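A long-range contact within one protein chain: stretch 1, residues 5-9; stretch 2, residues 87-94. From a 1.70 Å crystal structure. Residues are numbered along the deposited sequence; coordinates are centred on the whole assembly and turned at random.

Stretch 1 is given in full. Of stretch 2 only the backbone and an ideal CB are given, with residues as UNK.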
ATOM      1  N   ARG A   5      -9.270   5.924  21.037  1.00 32.35           N
ATOM      2  CA  ARG A   5      -8.982   4.590  20.545  1.00 30.01           C
ATOM      3  C   ARG A   5      -7.725   4.842  19.723  1.00 29.56           C
ATOM      4  O   ARG A   5      -7.791   5.034  18.510  1.00 28.98           O
ATOM      5  CB  ARG A   5     -10.111   4.084  19.649  1.00 29.99           C
ATOM      6  CG  ARG A   5      -9.824   2.728  19.036  1.00 28.82           C
ATOM      7  CD  ARG A   5     -10.976   2.234  18.185  1.00 29.20           C
ATOM      8  NE  ARG A   5     -10.596   1.037  17.443  1.00 29.54           N
ATOM      9  CZ  ARG A   5     -11.404   0.369  16.628  1.00 28.77           C
ATOM     10  NH1 ARG A   5     -12.656   0.775  16.442  1.00 28.50           N
ATOM     11  NH2 ARG A   5     -10.953  -0.703  15.994  1.00 28.12           N
ATOM     12  N   LYS A   6      -6.583   4.858  20.401  1.00 28.40           N
ATOM     13  CA  LYS A   6      -5.312   5.148  19.752  1.00 28.07           C
ATOM     14  C   LYS A   6      -4.757   4.088  18.807  1.00 26.01           C
ATOM     15  O   LYS A   6      -4.788   2.886  19.088  1.00 25.04           O
ATOM     16  CB  LYS A   6      -4.263   5.491  20.817  1.00 28.68           C
ATOM     17  CG  LYS A   6      -2.939   5.973  20.244  1.00 32.71           C
ATOM     18  CD  LYS A   6      -1.975   6.419  21.337  1.00 33.60           C
ATOM     19  CE  LYS A   6      -2.489   7.660  22.061  1.00 36.06           C
ATOM     20  NZ  LYS A   6      -1.517   8.141  23.085  1.00 37.46           N
ATOM     21  N   VAL A   7      -4.247   4.562  17.674  1.00 24.33           N
ATOM     22  CA  VAL A   7      -3.645   3.710  16.658  1.00 23.72           C
ATOM     23  C   VAL A   7      -2.515   4.486  15.994  1.00 21.69           C
ATOM     24  O   VAL A   7      -2.390   5.694  16.180  1.00 21.25           O
ATOM     25  CB  VAL A   7      -4.657   3.319  15.544  1.00 24.30           C
ATOM     26  CG1 VAL A   7      -5.882   2.655  16.153  1.00 24.73           C
ATOM     27  CG2 VAL A   7      -5.059   4.558  14.743  1.00 25.03           C
ATOM     28  N   VAL A   8      -1.678   3.782  15.245  1.00 22.03           N
ATOM     29  CA  VAL A   8      -0.594   4.422  14.504  1.00 20.76           C
ATOM     30  C   VAL A   8      -0.988   4.210  13.050  1.00 19.26           C
ATOM     31  O   VAL A   8      -1.507   3.153  12.694  1.00 20.07           O
ATOM     32  CB  VAL A   8       0.769   3.749  14.757  1.00 22.37           C
ATOM     33  CG1 VAL A   8       1.855   4.470  13.963  1.00 21.38           C
ATOM     34  CG2 VAL A   8       1.099   3.786  16.234  1.00 24.11           C
ATOM     35  N   ALA A   9      -0.757   5.203  12.204  1.00 18.88           N
ATOM     36  CA  ALA A   9      -1.142   5.055  10.806  1.00 18.11           C
ATOM     37  C   ALA A   9      -0.181   5.774   9.881  1.00 18.16           C
ATOM     38  O   ALA A   9       0.654   6.555  10.326  1.00 18.92           O
ATOM     39  CB  ALA A   9      -2.539   5.604  10.610  1.00 19.35           C
ATOM     40  N   UNK A  87       0.526  -0.636  24.001  1.00 38.01           N
ATOM     41  CA  UNK A  87       0.249   0.757  23.678  1.00 37.73           C
ATOM     42  C   UNK A  87       0.474   1.011  22.190  1.00 36.29           C
ATOM     43  O   UNK A  87       1.433   0.510  21.607  1.00 35.37           O
ATOM     44  CB  UNK A  87       1.125   1.688  24.518  1.00 37.73           C
ATOM     45  N   UNK A  88      -0.418   1.787  21.582  1.00 34.53           N
ATOM     46  CA  UNK A  88      -0.335   2.107  20.156  1.00 33.10           C
ATOM     47  C   UNK A  88       0.304   3.473  19.928  1.00 31.25           C
ATOM     48  O   UNK A  88      -0.380   4.429  19.574  1.00 31.13           O
ATOM     49  CB  UNK A  88      -1.727   2.070  19.522  1.00 33.10           C
ATOM     50  N   UNK A  89       1.614   3.567  20.126  1.00 30.09           N
ATOM     51  CA  UNK A  89       2.300   4.840  19.930  1.00 29.83           C
ATOM     52  C   UNK A  89       3.506   4.703  19.015  1.00 29.56           C
ATOM     53  O   UNK A  89       4.068   3.619  18.862  1.00 30.47           O
ATOM     54  CB  UNK A  89       2.737   5.416  21.278  1.00 29.83           C
ATOM     55  N   UNK A  90       3.892   5.820  18.412  1.00 28.68           N
ATOM     56  CA  UNK A  90       5.042   5.864  17.522  1.00 29.25           C
ATOM     57  C   UNK A  90       6.282   5.570  18.361  1.00 30.76           C
ATOM     58  O   UNK A  90       7.192   4.866  17.928  1.00 31.07           O
ATOM     59  CB  UNK A  90       5.153   7.215  16.812  1.00 29.25           C
ATOM     60  N   UNK A  91       6.293   6.109  19.576  1.00 32.98           N
ATOM     61  CA  UNK A  91       7.406   5.924  20.503  1.00 34.33           C
ATOM     62  C   UNK A  91       7.693   4.449  20.759  1.00 34.84           C
ATOM     63  O   UNK A  91       8.817   3.982  20.568  1.00 34.79           O
ATOM     64  CB  UNK A  91       7.112   6.633  21.827  1.00 34.33           C
ATOM     65  N   UNK A  92       6.677   3.715  21.201  1.00 33.60           N
ATOM     66  CA  UNK A  92       6.859   2.301  21.489  1.00 33.94           C
ATOM     67  C   UNK A  92       7.303   1.524  20.254  1.00 33.42           C
ATOM     68  O   UNK A  92       8.156   0.644  20.344  1.00 32.69           O
ATOM     69  CB  UNK A  92       5.562   1.707  22.042  1.00 33.94           C
ATOM     70  N   UNK A  93       6.725   1.845  19.100  1.00 33.02           N
ATOM     71  CA  UNK A  93       7.092   1.148  17.871  1.00 32.84           C
ATOM     72  C   UNK A  93       8.564   1.357  17.530  1.00 32.55           C
ATOM     73  O   UNK A  93       9.272   0.407  17.197  1.00 33.80           O
ATOM     74  CB  UNK A  93       6.214   1.622  16.711  1.00 32.84           C
ATOM     75  N   UNK A  94       9.020   2.601  17.618  1.00 32.44           N
ATOM     76  CA  UNK A  94      10.408   2.914  17.298  1.00 33.41           C
ATOM     77  C   UNK A  94      11.405   2.377  18.317  1.00 34.96           C
ATOM     78  O   UNK A  94      12.479   1.912  17.946  1.00 35.37           O
ATOM     79  CB  UNK A  94      10.576   4.430  17.178  1.00 33.41           C
TER

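Position 87 has extended backbone angles, and its CA-to-CB bond points sideways to stretch 1. No atom of stretch 1 lies within 5.5 Å of its ideal CB. Almost any side chain would suit, polar ones included. The residue is Glu87. It makes no contact with stretch 1.

The CA-to-CB bond of position 88 points toward the strand. The ideal CB is 3.2 Å from Lys6 O, which is tight, and 3.8 Å from Val7 CA. The strand offers backbone here, with the carbonyl Lys6 O close by. A small or medium side chain would fit: Ala for size, or Ser or Asn, which can also donate. An acidic group would be poor beside an acceptor. The residue is Asn88, with chi1 in m. Its ND2 lies 3.1 Å from Lys6 O, but the angle is poor and no hydrogen bond forms. Both side-chain polar atoms are bonded elsewhere in the structure. Lys6 CG comes to 3.1 Å from Asn88 O, and Val8 CG2 to 3.7 Å from the same atom. This carbonyl is buried by the contact and has no partner in the model.

Position 89 is extended and comes just before helical angles, so it is a natural N-cap. Its CB points away from stretch 1. Ser, Thr, Asp or Asn would suit. The residue is Thr89, with chi1 in p. Thr89 OG1 accepts from the backbone N of position 92 at 3.1 Å, the capping bond. The methyl Thr89 CG2 rests 3.8 Å from Lys6 CD, on the aliphatic part of the lysine.

Position 90 begins the helix, its CB sideways, 5.2 Å from Val8 CG1. Apolar side chains such as Val, Ile, Leu or Met would suit. The residue is Ile90. Its CG1 packs 4.2 Å from Val8 CG1.

Position 91 is out of reach, and many residues would do. It is Glu91, which touches a crystal neighbour.

Position 92 is also out of reach and open in choice. Arg92 turns back along its own stretch, where Arg92 NE donates to Glu87 O at 2.5 Å.

Position 93 points toward the strand but has no stretch 1 atom within 5.5 Å of its ideal CB. A medium or long side chain could reach Val8: Leu, Met, Gln, Lys or Arg. The residue is Lys93. Its CD lies 4.0 Å from Val8 CG2, while NZ bonds elsewhere in the structure.

Position 94 is out of reach, and stretch 1 sets no preference. It is Leu94.

Stretch 2 87-94: ENTIERKL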
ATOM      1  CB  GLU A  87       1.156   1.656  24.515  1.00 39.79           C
ATOM      2  CG  GLU A  87       0.835   3.132  24.446  1.00 45.31           C
ATOM      3  CD  GLU A  87       1.554   3.920  25.527  1.00 47.88           C
ATOM      4  OE1 GLU A  87       2.804   3.893  25.554  1.00 49.71           O
ATOM      5  OE2 GLU A  87       0.868   4.562  26.351  1.00 48.87           O
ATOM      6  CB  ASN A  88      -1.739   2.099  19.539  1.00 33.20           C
ATOM      7  CG  ASN A  88      -2.360   0.713  19.518  1.00 34.62           C
ATOM      8  OD1 ASN A  88      -1.953  -0.150  18.740  1.00 35.64           O
ATOM      9  ND2 ASN A  88      -3.346   0.491  20.384  1.00 33.69           N
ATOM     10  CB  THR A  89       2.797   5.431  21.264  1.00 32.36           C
ATOM     11  OG1 THR A  89       3.781   4.557  21.834  1.00 32.69           O
ATOM     12  CG2 THR A  89       1.643   5.590  22.238  1.00 31.61           C
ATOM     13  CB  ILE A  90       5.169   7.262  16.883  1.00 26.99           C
ATOM     14  CG1 ILE A  90       3.979   7.508  15.945  1.00 26.91           C
ATOM     15  CG2 ILE A  90       6.493   7.387  16.137  1.00 29.42           C
ATOM     16  CD1 ILE A  90       3.960   8.899  15.332  1.00 22.94           C
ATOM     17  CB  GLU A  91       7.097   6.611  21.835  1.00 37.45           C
ATOM     18  CG  GLU A  91       8.238   6.555  22.842  1.00 42.04           C
ATOM     19  CD  GLU A  91       7.813   6.982  24.232  1.00 45.33           C
ATOM     20  OE1 GLU A  91       7.173   8.047  24.357  1.00 46.99           O
ATOM     21  OE2 GLU A  91       8.122   6.252  25.201  1.00 47.58           O
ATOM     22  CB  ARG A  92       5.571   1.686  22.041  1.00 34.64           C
ATOM     23  CG  ARG A  92       5.770   0.278  22.588  1.00 37.53           C
ATOM     24  CD  ARG A  92       4.443  -0.410  22.844  1.00 41.61           C
ATOM     25  NE  ARG A  92       3.688  -0.595  21.608  1.00 43.35           N
ATOM     26  CZ  ARG A  92       4.081  -1.365  20.598  1.00 44.57           C
ATOM     27  NH1 ARG A  92       5.226  -2.033  20.672  1.00 43.57           N
ATOM     28  NH2 ARG A  92       3.330  -1.463  19.508  1.00 44.53           N
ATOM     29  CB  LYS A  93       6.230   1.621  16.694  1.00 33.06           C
ATOM     30  CG  LYS A  93       4.747   1.305  16.835  1.00 34.43           C
ATOM     31  CD  LYS A  93       4.061   1.253  15.476  1.00 35.49           C
ATOM     32  CE  LYS A  93       4.554   0.061  14.664  1.00 35.49           C
ATOM     33  NZ  LYS A  93       3.869  -0.071  13.350  1.00 34.97           N
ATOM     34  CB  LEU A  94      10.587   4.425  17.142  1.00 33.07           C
ATOM     35  CG  LEU A  94       9.842   5.058  15.965  1.00 32.91           C
ATOM     36  CD1 LEU A  94      10.142   6.548  15.912  1.00 33.75           C
ATOM     37  CD2 LEU A  94      10.259   4.380  14.666  1.00 32.08           C
TER
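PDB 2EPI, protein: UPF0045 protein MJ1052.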